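Local structure of 1-deoxy-D-xylulose 5-phosphate reductoisomerase (4ZQG) at residues L126-K129 against E130-V133; E156-A159 against I160-L164; M230-G233 against L234-I237. The protein probably catalyses the NAD(P)H-dependent, metal-assisted conversion of 1-deoxy-D-xylulose 5-phosphate to 2-C-methyl-D-erythritol 4-phosphate in the MEP pathway, a step inhibited by fosmidomycin. All coordinates share one frame; numbering follows the deposited sequence.

Interaction 1: residues L126-K129 against E130-V133; sequences LANK and ESLV. With NAD (nicotinamide-adenine-dinucleotide), chain C.
Asn-128 grips the first turn of the following helix through both ends of its side-chain amide. Its OD1 accepts a short bond of 2.6 Å from Ser-131 OG, with the hydroxyl lying above the carbonyl plane, 38° out of it; OG also meets Thr-114 OG1 of helix 111-120. On the other branch, ND2 makes a weak bond of 3.1 Å to Glu-130 OE1, the amide and carboxylate planes standing 30° apart, and a further bond to Gly-107 O. With CG anti to the backbone N (chi1 175°), the amide reaches forward over the start of the helix. The backbone joins in where Lys-129 O receives Val-133 N at 3.1 Å, and Leu-132 N more weakly.

Cofactor contacts converge on the same carboxylate. Glu-130 bends at chi2 and presents OE1 to the nicotinamide ribose, whose O3D donates to it at 2.6 Å, so one oxygen serves both the ribose and Asn-128. Ala-127 CB lies 3.1 Å from the ribose ring oxygen O4D. The Lys-129 chain passes close by, CE 3.8 Å from ribose O2D, and its NZ forms a salt bridge with Asp-154 and hydrogen bonds with Asn-231 OD1 and Glu-235 OE2.

Between the two segments, apolar packing is confined to one methyl pair, Leu-126 CD2 meeting Leu-132 CD2 at 3.4 Å, end against end.

Strand 123-126 of the seven-stranded parallel sheet thus turns through a short loop into helix 130-146. A cofactor held at such a strand-to-helix junction is characteristic of Rossmann-type dinucleotide-binding domains, and here the loop faces the nicotinamide half of the NAD.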
loop_
_atom_site.group_PDB
_atom_site.type_symbol
_atom_site.label_atom_id
_atom_site.label_comp_id
_atom_site.label_asym_id
_atom_site.label_seq_id
_atom_site.Cartn_x
_atom_site.Cartn_y
_atom_site.Cartn_z
ATOM N N LEU A 126 11.496 -17.160 -2.146
ATOM C CA LEU A 126 11.678 -17.446 -3.547
ATOM C C LEU A 126 12.160 -16.265 -4.321
ATOM O O LEU A 126 11.497 -15.284 -4.446
ATOM C CB LEU A 126 10.372 -17.955 -4.125
ATOM C CG LEU A 126 10.522 -18.616 -5.478
ATOM C CD1 LEU A 126 11.309 -19.888 -5.362
ATOM C CD2 LEU A 126 9.152 -18.911 -6.018
ATOM N N ALA A 127 13.353 -16.370 -4.858
ATOM C CA ALA A 127 13.851 -15.352 -5.758
ATOM C C ALA A 127 13.705 -15.945 -7.116
ATOM O O ALA A 127 13.174 -15.354 -8.044
ATOM C CB ALA A 127 15.315 -15.048 -5.467
ATOM N N ASN A 128 14.219 -17.145 -7.199
ATOM C CA ASN A 128 14.233 -17.973 -8.388
ATOM C C ASN A 128 12.845 -18.175 -9.019
ATOM O O ASN A 128 12.112 -19.133 -8.690
ATOM C CB ASN A 128 14.832 -19.303 -7.957
ATOM C CG ASN A 128 14.812 -20.305 -9.027
ATOM O OD1 ASN A 128 14.507 -21.465 -8.772
ATOM N ND2 ASN A 128 15.141 -19.887 -10.243
ATOM N N LYS A 129 12.529 -17.288 -9.946
ATOM C CA LYS A 129 11.173 -17.227 -10.573
ATOM C C LYS A 129 11.000 -18.275 -11.679
ATOM O O LYS A 129 9.887 -18.758 -11.897
ATOM C CB LYS A 129 10.889 -15.826 -11.148
ATOM C CG LYS A 129 11.850 -15.447 -12.282
ATOM C CD LYS A 129 11.682 -14.008 -12.709
ATOM C CE LYS A 129 11.928 -13.056 -11.569
ATOM N NZ LYS A 129 12.203 -11.694 -12.111
ATOM N N GLU A 130 12.092 -18.629 -12.352
ATOM C CA GLU A 130 12.057 -19.706 -13.313
ATOM C C GLU A 130 11.501 -21.013 -12.703
ATOM O O GLU A 130 10.889 -21.813 -13.393
ATOM C CB GLU A 130 13.430 -19.890 -13.962
ATOM C CG GLU A 130 13.961 -18.622 -14.671
ATOM C CD GLU A 130 14.792 -17.668 -13.769
ATOM O OE1 GLU A 130 14.698 -17.755 -12.515
ATOM O OE2 GLU A 130 15.542 -16.798 -14.296
ATOM N N SER A 131 11.638 -21.209 -11.403
ATOM C CA SER A 131 10.991 -22.361 -10.770
ATOM C C SER A 131 9.460 -22.427 -10.902
ATOM O O SER A 131 8.879 -23.475 -11.107
ATOM C CB SER A 131 11.342 -22.388 -9.299
ATOM O OG SER A 131 12.531 -23.131 -9.139
ATOM N N LEU A 132 8.818 -21.291 -10.728
ATOM C CA LEU A 132 7.385 -21.198 -10.824
ATOM C C LEU A 132 6.902 -21.112 -12.287
ATOM O O LEU A 132 5.882 -21.716 -12.617
ATOM C CB LEU A 132 6.893 -20.012 -9.977
ATOM C CG LEU A 132 6.102 -20.346 -8.704
ATOM C CD1 LEU A 132 6.482 -21.604 -7.954
ATOM C CD2 LEU A 132 6.224 -19.183 -7.767
ATOM N N VAL A 133 7.627 -20.418 -13.159
ATOM C CA VAL A 133 7.291 -20.369 -14.573
ATOM C C VAL A 133 7.302 -21.759 -15.184
ATOM O O VAL A 133 6.567 -22.046 -16.115
ATOM C CB VAL A 133 8.300 -19.533 -15.365
ATOM C CG1 VAL A 133 8.094 -19.653 -16.853
ATOM C CG2 VAL A 133 8.247 -18.077 -14.973
HETATM P PA NAD C . 23.175 -14.502 -10.240
HETATM O O1A NAD C . 23.452 -14.867 -11.658
HETATM O O2A NAD C . 23.759 -13.248 -9.626
HETATM O O5B NAD C . 23.438 -15.742 -9.236
HETATM C C5B NAD C . 22.906 -17.043 -9.426
HETATM C C4B NAD C . 23.321 -17.983 -8.283
HETATM O O4B NAD C . 22.914 -19.312 -8.657
HETATM C C3B NAD C . 24.834 -18.018 -8.027
HETATM O O3B NAD C . 25.141 -18.162 -6.637
HETATM C C2B NAD C . 25.285 -19.251 -8.793
HETATM O O2B NAD C . 26.345 -19.960 -8.152
HETATM C C1B NAD C . 24.053 -20.146 -8.860
HETATM N N9A NAD C . 23.984 -20.886 -10.156
HETATM C C8A NAD C . 24.111 -20.344 -11.380
HETATM N N7A NAD C . 24.012 -21.286 -12.348
HETATM C C5A NAD C . 23.824 -22.462 -11.750
HETATM C C6A NAD C . 23.658 -23.847 -12.245
HETATM N N6A NAD C . 23.668 -24.112 -13.590
HETATM N N1A NAD C . 23.502 -24.788 -11.292
HETATM C C2A NAD C . 23.520 -24.502 -9.957
HETATM N N3A NAD C . 23.676 -23.264 -9.434
HETATM C C4A NAD C . 23.823 -22.215 -10.293
HETATM O O3 NAD C . 21.562 -14.454 -10.126
HETATM P PN NAD C . 20.612 -13.359 -9.421
HETATM O O1N NAD C . 20.630 -12.163 -10.348
HETATM O O2N NAD C . 20.952 -13.325 -7.950
HETATM O O5D NAD C . 19.229 -14.152 -9.623
HETATM C C5D NAD C . 18.824 -15.198 -8.738
HETATM C C4D NAD C . 17.337 -15.504 -8.932
HETATM O O4D NAD C . 16.506 -14.538 -8.283
HETATM C C3D NAD C . 16.971 -15.474 -10.405
HETATM O O3D NAD C . 15.985 -16.479 -10.612
HETATM C C2D NAD C . 16.435 -14.078 -10.631
HETATM O O2D NAD C . 15.564 -14.031 -11.770
HETATM C C1D NAD C . 15.775 -13.789 -9.277
HETATM N N1N NAD C . 15.760 -12.355 -8.954
HETATM C C2N NAD C . 16.914 -11.655 -8.815
HETATM C C3N NAD C . 16.895 -10.272 -8.538
HETATM C C7N NAD C . 18.153 -9.463 -8.350
HETATM O O7N NAD C . 18.092 -8.362 -7.835
HETATM N N7N NAD C . 19.331 -9.956 -8.729
HETATM C C4N NAD C . 15.668 -9.640 -8.404
HETATM C C5N NAD C . 14.524 -10.387 -8.534
HETATM C C6N NAD C . 14.574 -11.742 -8.814
#

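Interaction 2: residues E156-A159 against I160-L164; sequences EHNA and IYQCL. With MG (magnesium ion), chain D; FOM (3-[formyl(hydroxy)amino]propylphosphonic acid), chain E.
Asn-158 and Gln-162, one helical turn apart, meet amide to amide with their planes 67° apart. Gln-162 NE2 donates to Asn-158 OD1 at 2.9 Å, with the N-H pointing well at the oxygen (161°). The acceptor lies close to the plane of the Gln-162 amide, whereas the donor is tilted from the carbonyl plane of Asn-158. In Gln-162, chi1 (-74°) sets CG beside the backbone N, 3.4 Å from Asn-158 O, and the extended chain beyond carries NE2 back to Asn-158. Each amide has further partners: Asn-158 ND2 reaches His-286 and Pro-152 O, while Gln-162 binds Arg-293 through OE1 and Ser-270 of the second subunit through NE2.

Ile-160 turns its CG1 branch back along the helix, CG1 lying 3.5 Å from Glu-156 O, the same carbonyl that takes the Ile-160 N-H at 3.0 Å. The Tyr-161 ring swings out with CG anti to the backbone N and makes an edge-to-face contact with Tyr-290.

At the opposite end of helix 155-162, the Glu-156 side chain leads away from this turn, bent at chi2, and its OE2 binds the magnesium ion at 2.1 Å beside fosmidomycin O1. Glu-156 OE1 forms a salt bridge with Lys-232 and His-157 NE2 bonds Glu-235 O, both tying the helix to helix 230-243.

The chemistry is thus divided along one short helix: a metal-binding carboxylate at its start and, from its middle to its last turn, two neutral amides joined by one hydrogen bond, of which Gln-162 also reaches the second subunit.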
loop_
_atom_site.group_PDB
_atom_site.type_symbol
_atom_site.label_atom_id
_atom_site.label_comp_id
_atom_site.label_asym_id
_atom_site.label_seq_id
_atom_site.Cartn_x
_atom_site.Cartn_y
_atom_site.Cartn_z
ATOM N N GLU A 156 8.300 -7.141 -7.113
ATOM C CA GLU A 156 6.906 -7.007 -7.478
ATOM C C GLU A 156 6.027 -7.946 -6.679
ATOM O O GLU A 156 5.005 -7.537 -6.142
ATOM C CB GLU A 156 6.708 -7.220 -8.963
ATOM C CG GLU A 156 7.541 -6.275 -9.837
ATOM C CD GLU A 156 8.981 -6.704 -9.992
ATOM O OE1 GLU A 156 9.760 -6.022 -10.695
ATOM O OE2 GLU A 156 9.309 -7.745 -9.399
ATOM N N HIS A 157 6.436 -9.192 -6.546
ATOM C CA HIS A 157 5.617 -10.155 -5.842
ATOM C C HIS A 157 5.633 -9.907 -4.356
ATOM O O HIS A 157 4.643 -10.174 -3.666
ATOM C CB HIS A 157 6.089 -11.559 -6.158
ATOM C CG HIS A 157 6.076 -11.831 -7.614
ATOM N ND1 HIS A 157 7.022 -11.312 -8.462
ATOM C CD2 HIS A 157 5.154 -12.428 -8.398
ATOM C CE1 HIS A 157 6.722 -11.640 -9.705
ATOM N NE2 HIS A 157 5.591 -12.313 -9.693
ATOM N N ASN A 158 6.766 -9.410 -3.850
ATOM C CA ASN A 158 6.850 -9.112 -2.464
ATOM C C ASN A 158 5.929 -7.935 -2.183
ATOM O O ASN A 158 5.148 -7.994 -1.217
ATOM C CB ASN A 158 8.274 -8.821 -2.011
ATOM C CG ASN A 158 8.338 -8.553 -0.529
ATOM O OD1 ASN A 158 8.276 -7.403 -0.092
ATOM N ND2 ASN A 158 8.386 -9.625 0.255
ATOM N N ALA A 159 5.980 -6.909 -3.044
ATOM C CA ALA A 159 5.036 -5.764 -2.949
ATOM C C ALA A 159 3.587 -6.195 -2.895
ATOM O O ALA A 159 2.891 -5.924 -1.935
ATOM C CB ALA A 159 5.217 -4.826 -4.103
ATOM N N ILE A 160 3.156 -6.920 -3.912
ATOM C CA ILE A 160 1.806 -7.467 -3.934
ATOM C C ILE A 160 1.507 -8.219 -2.652
ATOM O O ILE A 160 0.454 -8.058 -2.052
ATOM C CB ILE A 160 1.608 -8.378 -5.164
ATOM C CG1 ILE A 160 1.513 -7.533 -6.429
ATOM C CG2 ILE A 160 0.356 -9.202 -5.028
ATOM C CD1 ILE A 160 1.693 -8.346 -7.672
ATOM N N TYR A 161 2.432 -9.052 -2.217
ATOM C CA TYR A 161 2.184 -9.840 -1.027
ATOM C C TYR A 161 1.950 -8.950 0.209
ATOM O O TYR A 161 1.068 -9.196 1.028
ATOM C CB TYR A 161 3.389 -10.753 -0.816
ATOM C CG TYR A 161 3.256 -11.700 0.347
ATOM C CD1 TYR A 161 2.750 -12.976 0.165
ATOM C CD2 TYR A 161 3.648 -11.321 1.614
ATOM C CE1 TYR A 161 2.658 -13.869 1.222
ATOM C CE2 TYR A 161 3.549 -12.192 2.673
ATOM C CZ TYR A 161 3.067 -13.474 2.468
ATOM O OH TYR A 161 2.938 -14.328 3.528
ATOM N N GLN A 162 2.781 -7.924 0.347
ATOM C CA GLN A 162 2.638 -6.959 1.408
ATOM C C GLN A 162 1.311 -6.204 1.348
ATOM O O GLN A 162 0.802 -5.761 2.375
ATOM C CB GLN A 162 3.762 -5.925 1.336
ATOM C CG GLN A 162 5.141 -6.403 1.798
ATOM C CD GLN A 162 6.046 -5.247 2.110
ATOM O OE1 GLN A 162 5.725 -4.407 2.938
ATOM N NE2 GLN A 162 7.178 -5.200 1.457
ATOM N N CYS A 163 0.772 -6.058 0.143
ATOM C CA CYS A 163 -0.454 -5.350 -0.072
ATOM C C CYS A 163 -1.747 -6.228 -0.069
ATOM O O CYS A 163 -2.815 -5.769 -0.487
ATOM C CB CYS A 163 -0.318 -4.581 -1.373
ATOM S SG CYS A 163 0.789 -3.154 -1.167
ATOM N N LEU A 164 -1.655 -7.457 0.451
ATOM C CA LEU A 164 -2.749 -8.423 0.430
ATOM C C LEU A 164 -3.199 -8.710 1.857
ATOM O O LEU A 164 -2.423 -8.606 2.796
ATOM C CB LEU A 164 -2.311 -9.701 -0.295
ATOM C CG LEU A 164 -2.368 -9.683 -1.827
ATOM C CD1 LEU A 164 -1.797 -10.925 -2.475
ATOM C CD2 LEU A 164 -3.820 -9.566 -2.304
HETATM MG MG MG D . 11.170 -8.562 -10.107
HETATM O O2 FOM E . 12.882 -7.975 -11.236
HETATM N N1 FOM E . 13.404 -6.902 -10.543
HETATM C C1 FOM E . 13.174 -6.734 -9.306
HETATM O O1 FOM E . 12.461 -7.509 -8.690
HETATM C C2 FOM E . 14.168 -5.965 -11.360
HETATM C C3 FOM E . 13.061 -5.510 -12.312
HETATM C C4 FOM E . 13.594 -4.674 -13.441
HETATM P PA1 FOM E . 12.185 -4.386 -14.489
HETATM O OP1 FOM E . 11.161 -3.499 -13.648
HETATM O OP2 FOM E . 11.461 -5.640 -14.696
HETATM O OP3 FOM E . 12.524 -3.687 -15.920
#

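Interaction 3: residues M230-G233 against L234-I237; sequences MNKG and LELI. With MG (magnesium ion), chain D; FOM (3-[formyl(hydroxy)amino]propylphosphonic acid), chain E.
Met-230 packs its CG against Leu-234 CG at 4.2 Å, one turn on, at the start of helix 230-243, and its side chain touches Leu-339 and Asn-343 of helix 333-351.

Asn-231 points ND2 into the inhibitor site. It donates to the phosphonate oxygen OP2 of fosmidomycin at 2.9 Å and to the hydroxamate oxygen O2 at 3.1 Å, and makes a weak bond to Glu-235 OE2. The amide and carboxylate planes stand 69° apart. The other end of the amide, OD1, is taken by Lys-129.

Lys-232 folds back at chi2 and chi3 (43° and 57°), which sets NZ beside Glu-235 rather than extended from the helix. A salt bridge of 2.6 Å joins NZ to Glu-235 OE1 on the syn side of the carboxylate, and NZ also donates to fosmidomycin OP2 at 3.0 Å.

Gly-233 contributes backbone, its O receiving Ile-237 N at 3.2 Å.

Glu-235 therefore splits its oxygens: OE2 binds magnesium at 2.1 Å, and OE1 takes the ammonium group. The lysine probably offsets negative charge from Glu-235, Glu-156 and the phosphonate, coupling the metal end of the inhibitor to its phosphonate end.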
loop_
_atom_site.group_PDB
_atom_site.type_symbol
_atom_site.label_atom_id
_atom_site.label_comp_id
_atom_site.label_asym_id
_atom_site.label_seq_id
_atom_site.Cartn_x
_atom_site.Cartn_y
_atom_site.Cartn_z
ATOM N N MET A 230 10.931 -9.428 -21.121
ATOM C CA MET A 230 10.610 -10.778 -20.778
ATOM C C MET A 230 10.568 -10.989 -19.258
ATOM O O MET A 230 9.864 -11.887 -18.792
ATOM C CB MET A 230 11.636 -11.716 -21.409
ATOM C CG MET A 230 11.407 -13.190 -21.099
ATOM S SD MET A 230 9.771 -13.709 -21.653
ATOM C CE MET A 230 10.023 -13.836 -23.427
ATOM N N ASN A 231 11.320 -10.191 -18.479
ATOM C CA ASN A 231 11.292 -10.309 -17.014
ATOM C C ASN A 231 9.868 -10.105 -16.455
ATOM O O ASN A 231 9.429 -10.824 -15.545
ATOM C CB ASN A 231 12.266 -9.339 -16.362
ATOM C CG ASN A 231 12.300 -9.481 -14.836
ATOM O OD1 ASN A 231 12.524 -10.568 -14.287
ATOM N ND2 ASN A 231 12.011 -8.385 -14.141
ATOM N N LYS A 232 9.137 -9.160 -17.041
ATOM C CA LYS A 232 7.767 -8.942 -16.646
ATOM C C LYS A 232 6.885 -10.093 -17.078
ATOM O O LYS A 232 6.004 -10.522 -16.330
ATOM C CB LYS A 232 7.247 -7.629 -17.188
ATOM C CG LYS A 232 6.391 -6.859 -16.201
ATOM C CD LYS A 232 6.959 -6.839 -14.793
ATOM C CE LYS A 232 8.364 -6.262 -14.772
ATOM N NZ LYS A 232 8.831 -6.061 -13.375
ATOM N N GLY A 233 7.183 -10.638 -18.250
ATOM C CA GLY A 233 6.508 -11.823 -18.771
ATOM C C GLY A 233 6.539 -12.932 -17.776
ATOM O O GLY A 233 5.547 -13.564 -17.480
ATOM N N LEU A 234 7.721 -13.170 -17.257
ATOM C CA LEU A 234 7.954 -14.310 -16.381
ATOM C C LEU A 234 7.310 -14.019 -15.053
ATOM O O LEU A 234 6.791 -14.908 -14.389
ATOM C CB LEU A 234 9.464 -14.512 -16.183
ATOM C CG LEU A 234 10.239 -14.945 -17.435
ATOM C CD1 LEU A 234 11.703 -14.973 -17.091
ATOM C CD2 LEU A 234 9.821 -16.320 -17.944
ATOM N N GLU A 235 7.417 -12.756 -14.657
ATOM C CA GLU A 235 6.831 -12.300 -13.423
ATOM C C GLU A 235 5.312 -12.436 -13.472
ATOM O O GLU A 235 4.673 -12.801 -12.476
ATOM C CB GLU A 235 7.285 -10.878 -13.131
ATOM C CG GLU A 235 8.688 -10.904 -12.537
ATOM C CD GLU A 235 9.246 -9.553 -12.298
ATOM O OE1 GLU A 235 8.572 -8.540 -12.583
ATOM O OE2 GLU A 235 10.374 -9.521 -11.857
ATOM N N LEU A 236 4.774 -12.216 -14.660
ATOM C CA LEU A 236 3.354 -12.428 -14.905
ATOM C C LEU A 236 2.968 -13.886 -14.616
ATOM O O LEU A 236 1.986 -14.142 -13.881
ATOM C CB LEU A 236 2.980 -11.949 -16.322
ATOM C CG LEU A 236 1.663 -12.384 -16.891
ATOM C CD1 LEU A 236 0.575 -11.876 -15.968
ATOM C CD2 LEU A 236 1.461 -11.795 -18.273
ATOM N N ILE A 237 3.738 -14.841 -15.133
ATOM C CA ILE A 237 3.423 -16.221 -14.872
ATOM C C ILE A 237 3.668 -16.594 -13.422
ATOM O O ILE A 237 2.857 -17.303 -12.824
ATOM C CB ILE A 237 4.187 -17.128 -15.817
ATOM C CG1 ILE A 237 3.711 -16.880 -17.242
ATOM C CG2 ILE A 237 4.005 -18.587 -15.436
ATOM C CD1 ILE A 237 4.813 -17.045 -18.270
HETATM MG MG MG D . 11.170 -8.562 -10.107
HETATM O O2 FOM E . 12.882 -7.975 -11.236
HETATM N N1 FOM E . 13.404 -6.902 -10.543
HETATM C C1 FOM E . 13.174 -6.734 -9.306
HETATM O O1 FOM E . 12.461 -7.509 -8.690
HETATM C C2 FOM E . 14.168 -5.965 -11.360
HETATM C C3 FOM E . 13.061 -5.510 -12.312
HETATM C C4 FOM E . 13.594 -4.674 -13.441
HETATM P PA1 FOM E . 12.185 -4.386 -14.489
HETATM O OP1 FOM E . 11.161 -3.499 -13.648
HETATM O OP2 FOM E . 11.461 -5.640 -14.696
HETATM O OP3 FOM E . 12.524 -3.687 -15.920
#

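The three contacts follow one another along the chain. Interaction 1 belongs to the cofactor-binding parallel sheet, at the junction of strand 123-126 and helix 130-146, whereas interaction 2 lies on helix 155-162 and its end, and interaction 3 on helix 230-243. The centre of interaction 3 lies about 10 Å from that of interaction 1 and about 15 Å from that of interaction 2, and it touches both; interactions 1 and 2 come no nearer than about 6 Å between nearest atoms. Helix 230-243 thus bridges the nicotinamide-side loop and helix 155-162, and the three together bring NAD, magnesium and fosmidomycin into one active site.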